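Local coordinates for protein NAD nucleotidase (PDB 3ZTV) that degrades NAD to adenosine and nicotinamide riboside in the periplasm, acting as both an NAD pyrophosphatase and a zinc-dependent 5'-nucleotidase, at residues D159-N162 and K163-S167; V511-A515 and Y516-G520. One frame throughout, in Å; residues are numbered along the deposited sequence.

Interaction 1 (D159-N162 and K163-S167); sequences DTVN and KTVNS
Thr-164 reaches back over the turn to Thr-160 and shows how a short side chain can tie the start of a helix to the loop before it. Its hydroxyl OG1 donates to the carbonyl O of Thr-160 at 2.8 Å, coming in obliquely, with a C=O...donor angle of 144° and the donor lifted out of the carbonyl plane. The rotation about CA-CB makes this possible: with OG1 turned away from its own carbonyl carbon (chi1 -56°), the hydroxyl looks back down the chain. The methyl CG2 of Thr-160 lies 3.5 Å from OG1 of Thr-164, while the Asp-159 side chain crosses that of Thr-164 at about a right angle, with OD1 3.9 Å from OG1.

The hydroxyl of Thr-160 points another way. Its OG1 meets a water at 2.7 Å, and that water accepts the N-H of Lys-163, bridging loop and first helical turn. All this lies where strand 151-159 runs into helix 162-167 in the calcineurin-like phosphoesterase region, beside the zinc site: Thr-164 touches Asn-102, a zinc ligand, and Lys-163 forms a salt bridge with Asp-226, another. To get there the lysine chain leaves the backbone extended and then bends at chi3 (-70°).

The first helical turn is closed by backbone bonds, Val-165 N to Val-161 O at 2.9 Å and Asn-166 N to Asn-162 O at 2.8 Å. Methyls CG1 of Val-161 and CG2 of Val-165 meet only loosely, 4.5 Å apart, and both valines rest on Phe-176. The side chain of Asn-166 tucks in beside the same backbone carbonyl, Asn-166 CB lying 3.2 Å from Asn-162 O.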
ATOM      1  N   ASP A 159      -8.392   8.093   8.355  1.00  5.10           N
ATOM      2  CA  ASP A 159      -7.573   8.176   9.569  1.00  5.01           C
ATOM      3  C   ASP A 159      -6.098   7.999   9.265  1.00  4.54           C
ATOM      4  O   ASP A 159      -5.715   7.418   8.242  1.00  5.27           O
ATOM      5  CB  ASP A 159      -8.001   7.081  10.552  1.00  5.70           C
ATOM      6  CG  ASP A 159      -7.786   7.453  12.028  1.00  5.86           C
ATOM      7  OD1 ASP A 159      -7.086   8.438  12.364  1.00  5.39           O
ATOM      8  OD2 ASP A 159      -8.339   6.710  12.885  1.00  6.84           O
ATOM      9  N   THR A 160      -5.264   8.531  10.145  1.00  5.71           N
ATOM     10  CA  THR A 160      -3.845   8.241  10.122  1.00  5.98           C
ATOM     11  C   THR A 160      -3.611   6.770  10.499  1.00  6.68           C
ATOM     12  O   THR A 160      -4.256   6.240  11.416  1.00  6.96           O
ATOM     13  CB  THR A 160      -3.079   9.211  11.035  1.00  5.71           C
ATOM     14  OG1 THR A 160      -1.670   9.027  10.845  1.00  7.67           O
ATOM     15  CG2 THR A 160      -3.467   9.062  12.529  1.00  6.42           C
ATOM     16  N   VAL A 161      -2.720   6.094   9.778  1.00  5.72           N
ATOM     17  CA  VAL A 161      -2.538   4.647   9.929  1.00  6.73           C
ATOM     18  C   VAL A 161      -1.456   4.269  10.944  1.00  7.14           C
ATOM     19  O   VAL A 161      -1.771   3.759  12.027  1.00  6.94           O
ATOM     20  CB  VAL A 161      -2.300   3.948   8.568  1.00  6.37           C
ATOM     21  CG1 VAL A 161      -1.963   2.483   8.781  1.00  8.27           C
ATOM     22  CG2 VAL A 161      -3.540   4.093   7.682  1.00  7.19           C
ATOM     23  N   ASN A 162      -0.190   4.494  10.603  1.00  7.99           N
ATOM     24  CA  ASN A 162       0.914   4.061  11.461  1.00  8.04           C
ATOM     25  C   ASN A 162       0.806   4.607  12.888  1.00  7.92           C
ATOM     26  O   ASN A 162       1.005   3.887  13.863  1.00  8.33           O
ATOM     27  CB  ASN A 162       2.271   4.452  10.860  1.00 10.92           C
ATOM     28  CG  ASN A 162       2.589   3.706   9.577  1.00 12.24           C
ATOM     29  OD1 ASN A 162       2.032   2.647   9.297  1.00 12.92           O
ATOM     30  ND2 ASN A 162       3.512   4.256   8.799  1.00 15.43           N
ATOM     31  N   LYS A 163       0.482   5.887  13.015  1.00  7.76           N
ATOM     32  CA  LYS A 163       0.376   6.511  14.329  1.00  7.66           C
ATOM     33  C   LYS A 163      -0.688   5.825  15.201  1.00  6.91           C
ATOM     34  O   LYS A 163      -0.492   5.622  16.407  1.00  7.56           O
ATOM     35  CB  LYS A 163       0.077   8.007  14.183  1.00  8.19           C
ATOM     36  CG  LYS A 163      -0.029   8.735  15.512  1.00  8.56           C
ATOM     37  CD  LYS A 163      -0.252  10.226  15.316  1.00  7.50           C
ATOM     38  CE  LYS A 163       0.981  10.921  14.750  1.00  7.64           C
ATOM     39  NZ  LYS A 163       0.830  12.410  14.807  1.00  8.33           N
ATOM     40  N   THR A 164      -1.814   5.458  14.596  1.00  5.98           N
ATOM     41  CA  THR A 164      -2.892   4.794  15.324  1.00  5.65           C
ATOM     42  C   THR A 164      -2.497   3.369  15.708  1.00  7.65           C
ATOM     43  O   THR A 164      -2.627   2.966  16.870  1.00  7.29           O
ATOM     44  CB  THR A 164      -4.210   4.790  14.516  1.00  6.43           C
ATOM     45  OG1 THR A 164      -4.549   6.136  14.171  1.00  5.64           O
ATOM     46  CG2 THR A 164      -5.353   4.182  15.333  1.00  6.67           C
ATOM     47  N   VAL A 165      -2.005   2.614  14.735  1.00  7.29           N
ATOM     48  CA  VAL A 165      -1.620   1.225  14.963  1.00  7.93           C
ATOM     49  C   VAL A 165      -0.499   1.124  16.000  1.00  9.48           C
ATOM     50  O   VAL A 165      -0.545   0.268  16.894  1.00 10.33           O
ATOM     51  CB  VAL A 165      -1.201   0.551  13.635  1.00  7.58           C
ATOM     52  CG1 VAL A 165      -0.529  -0.807  13.882  1.00 11.19           C
ATOM     53  CG2 VAL A 165      -2.406   0.396  12.732  1.00  9.55           C
ATOM     54  N   ASN A 166       0.484   2.008  15.896  1.00 10.04           N
ATOM     55  CA  ASN A 166       1.680   1.932  16.731  1.00 11.25           C
ATOM     56  C   ASN A 166       1.504   2.600  18.092  1.00 11.88           C
ATOM     57  O   ASN A 166       1.908   2.048  19.120  1.00 13.72           O
ATOM     58  CB  ASN A 166       2.887   2.548  16.005  1.00 11.96           C
ATOM     59  CG  ASN A 166       3.319   1.741  14.784  1.00 12.94           C
ATOM     60  OD1 ASN A 166       3.101   0.529  14.715  1.00 14.76           O
ATOM     61  ND2 ASN A 166       3.929   2.415  13.815  1.00 13.82           N
ATOM     62  N   SER A 167       0.886   3.777  18.113  1.00  9.54           N
ATOM     63  CA  SER A 167       0.858   4.586  19.330  1.00 10.70           C
ATOM     64  C   SER A 167      -0.497   4.660  20.036  1.00 11.76           C
ATOM     65  O   SER A 167      -0.613   5.278  21.099  1.00 12.24           O
ATOM     66  CB  SER A 167       1.356   5.995  19.043  1.00  9.68           C
ATOM     67  OG  SER A 167       2.664   5.960  18.501  1.00 11.36           O
TER
HETATM   68  O   HOH W   1       0.638   7.619  10.719  1.00 10.28           O

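Interaction 2 (V511-A515 and Y516-G520); sequences VGTNA and YVAGG. With ADN (adenosine), chain D.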
ATOM      1  N   VAL A 511      12.682   6.523  21.809  1.00 10.71           N
ATOM      2  CA  VAL A 511      12.913   7.142  23.104  1.00  9.71           C
ATOM      3  C   VAL A 511      11.797   8.129  23.420  1.00 10.36           C
ATOM      4  O   VAL A 511      11.465   8.988  22.593  1.00 10.68           O
ATOM      5  CB  VAL A 511      14.264   7.883  23.109  1.00 10.53           C
ATOM      6  CG1 VAL A 511      14.448   8.671  24.397  1.00 10.61           C
ATOM      7  CG2 VAL A 511      15.417   6.891  22.886  1.00 11.60           C
ATOM      8  N   GLY A 512      11.209   7.998  24.606  1.00  8.91           N
ATOM      9  CA  GLY A 512      10.190   8.937  25.049  1.00  9.17           C
ATOM     10  C   GLY A 512      10.712   9.869  26.125  1.00 11.39           C
ATOM     11  O   GLY A 512      11.493   9.465  26.992  1.00 10.29           O
ATOM     12  N   THR A 513      10.277  11.123  26.084  1.00  8.57           N
ATOM     13  CA  THR A 513      10.647  12.094  27.109  1.00  9.19           C
ATOM     14  C   THR A 513       9.506  13.110  27.221  1.00  8.85           C
ATOM     15  O   THR A 513       8.488  12.953  26.551  1.00 10.78           O
ATOM     16  CB  THR A 513      11.998  12.742  26.784  1.00  9.26           C
ATOM     17  OG1 THR A 513      12.463  13.485  27.913  1.00 10.57           O
ATOM     18  CG2 THR A 513      11.886  13.662  25.586  1.00 10.58           C
ATOM     19  N   ASN A 514       9.643  14.121  28.072  1.00  9.62           N
ATOM     20  CA  ASN A 514       8.593  15.130  28.153  1.00  8.55           C
ATOM     21  C   ASN A 514       8.855  16.243  27.135  1.00  9.19           C
ATOM     22  O   ASN A 514       9.985  16.443  26.697  1.00 10.69           O
ATOM     23  CB  ASN A 514       8.412  15.675  29.579  1.00  9.65           C
ATOM     24  CG  ASN A 514       9.592  16.484  30.050  1.00  9.67           C
ATOM     25  OD1 ASN A 514       9.909  17.522  29.477  1.00 10.42           O
ATOM     26  ND2 ASN A 514      10.246  16.017  31.112  1.00 11.24           N
ATOM     27  N   ALA A 515       7.798  16.964  26.769  1.00 11.22           N
ATOM     28  CA  ALA A 515       7.878  17.984  25.730  1.00 12.29           C
ATOM     29  C   ALA A 515       8.848  19.117  26.066  1.00 11.67           C
ATOM     30  O   ALA A 515       9.443  19.711  25.170  1.00 13.46           O
ATOM     31  CB  ALA A 515       6.493  18.537  25.447  1.00 13.25           C
ATOM     32  N   TYR A 516       8.997  19.407  27.354  1.00 11.24           N
ATOM     33  CA  TYR A 516       9.890  20.467  27.815  1.00 12.63           C
ATOM     34  C   TYR A 516      11.349  20.173  27.459  1.00 11.73           C
ATOM     35  O   TYR A 516      11.988  20.943  26.752  1.00 13.53           O
ATOM     36  CB  TYR A 516       9.692  20.672  29.325  1.00 12.58           C
ATOM     37  CG  TYR A 516      10.649  21.611  30.036  1.00 13.19           C
ATOM     38  CD1 TYR A 516      10.460  22.991  30.016  1.00 16.29           C
ATOM     39  CD2 TYR A 516      11.712  21.109  30.776  1.00 15.26           C
ATOM     40  CE1 TYR A 516      11.330  23.838  30.696  1.00 16.38           C
ATOM     41  CE2 TYR A 516      12.578  21.941  31.451  1.00 16.76           C
ATOM     42  CZ  TYR A 516      12.388  23.303  31.410  1.00 17.05           C
ATOM     43  OH  TYR A 516      13.260  24.126  32.091  1.00 21.43           O
ATOM     44  N   VAL A 517      11.888  19.051  27.924  1.00 10.50           N
ATOM     45  CA  VAL A 517      13.275  18.734  27.566  1.00 10.43           C
ATOM     46  C   VAL A 517      13.449  18.279  26.109  1.00 11.56           C
ATOM     47  O   VAL A 517      14.548  18.360  25.556  1.00 11.27           O
ATOM     48  CB  VAL A 517      13.932  17.723  28.531  1.00 11.27           C
ATOM     49  CG1 VAL A 517      13.949  18.283  29.950  1.00 11.27           C
ATOM     50  CG2 VAL A 517      13.224  16.386  28.485  1.00 10.87           C
ATOM     51  N   ALA A 518      12.372  17.827  25.475  1.00 11.24           N
ATOM     52  CA  ALA A 518      12.450  17.430  24.067  1.00 11.21           C
ATOM     53  C   ALA A 518      12.899  18.589  23.169  1.00 10.67           C
ATOM     54  O   ALA A 518      13.511  18.375  22.125  1.00 11.98           O
ATOM     55  CB  ALA A 518      11.120  16.885  23.597  1.00 12.57           C
ATOM     56  N   GLY A 519      12.596  19.817  23.582  1.00 12.33           N
ATOM     57  CA  GLY A 519      12.984  20.992  22.821  1.00 15.62           C
ATOM     58  C   GLY A 519      14.360  21.516  23.200  1.00 16.33           C
ATOM     59  O   GLY A 519      14.812  22.534  22.679  1.00 18.96           O
ATOM     60  N   GLY A 520      15.030  20.825  24.115  1.00 13.97           N
ATOM     61  CA  GLY A 520      16.383  21.187  24.495  1.00 15.26           C
ATOM     62  C   GLY A 520      16.511  21.974  25.784  1.00 14.36           C
ATOM     63  O   GLY A 520      17.608  22.390  26.155  1.00 16.09           O
TER
HETATM   64  O5' ADN D1600      12.697  25.705  38.602  1.00 29.03           O
HETATM   65  C5' ADN D1600      13.165  25.474  37.271  1.00 21.36           C
HETATM   66  C4' ADN D1600      13.362  23.976  37.073  1.00 18.48           C
HETATM   67  O4' ADN D1600      12.098  23.307  37.088  1.00 17.36           O
HETATM   68  C3' ADN D1600      14.002  23.633  35.743  1.00 16.87           C
HETATM   69  O3' ADN D1600      15.428  23.592  35.848  1.00 20.38           O
HETATM   70  C2' ADN D1600      13.429  22.264  35.429  1.00 14.93           C
HETATM   71  O2' ADN D1600      14.227  21.227  36.013  1.00 16.73           O
HETATM   72  C1' ADN D1600      12.075  22.265  36.112  1.00 16.23           C
HETATM   73  N9  ADN D1600      11.022  22.552  35.113  1.00 13.80           N
HETATM   74  C8  ADN D1600      10.518  23.756  34.775  1.00 15.51           C
HETATM   75  N7  ADN D1600       9.559  23.626  33.817  1.00 15.58           N
HETATM   76  C5  ADN D1600       9.447  22.311  33.528  1.00 13.72           C
HETATM   77  C6  ADN D1600       8.637  21.461  32.627  1.00 14.88           C
HETATM   78  N6  ADN D1600       7.714  21.981  31.786  1.00 14.66           N
HETATM   79  N1  ADN D1600       8.849  20.131  32.661  1.00 12.85           N
HETATM   80  C2  ADN D1600       9.755  19.568  33.481  1.00 13.68           C
HETATM   81  N3  ADN D1600      10.523  20.273  34.324  1.00 13.23           N
HETATM   82  C4  ADN D1600      10.409  21.618  34.393  1.00 14.45           C
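Strand 508-514 ends by turning directly into a short, irregular helix, whose N-cap is Asn-514. The backbone closes the turn with Ala-518 N donating to Asn-514 O at 3.0 Å, and the far end finishes in a Schellman motif: Gly-520, at positive phi, sends its N-H to Val-517 O at 2.9 Å.

The capping bond comes from the asparagine side chain. With CG placed between its backbone N and carbonyl carbon (chi1 68°), the amide turns toward the first helical turn, where OD1 accepts the N-H of Val-517 at 2.9 Å in a nearly straight bond (164°). At its other corner, ND2 is held by Gln-407 and Asn-408, which fixes the rotation of the amide. Thr-513 packs beside this cap: its OG1, hydrogen-bonded to Ile-406 O, sits only 3.1 Å from CG2 of Val-517, a tight fit, and its CG2 meets the methyl of Ala-518.

From the capped turn Tyr-516 extends into the adenosine pocket. Adenine lies over one face of the phenol ring, C5 of the base over the ring centre, 3.5 Å above its plane, while Tyr-516 CG comes within 3.3 Å of adenine C6.

Interactions 1 and 2 illustrate one theme, a polar group tying the start of a short helix at a strand end, one in the calcineurin-like phosphoesterase region, the other in the C-terminal 5'-nucleotidase domain; their centres lie about 21 Å apart and their nearest atoms about 10 Å, without touching. Both are partly buried. In 159-167 a threonine hydroxyl donates to a loop carbonyl and a water completes the link, whereas in 511-520 the side-chain oxygen of an asparagine accepts from a helical N-H. Their surroundings differ as well: residues of the first touch or bridge to ligands of the zinc site, while the second presents an aromatic face to the nucleoside.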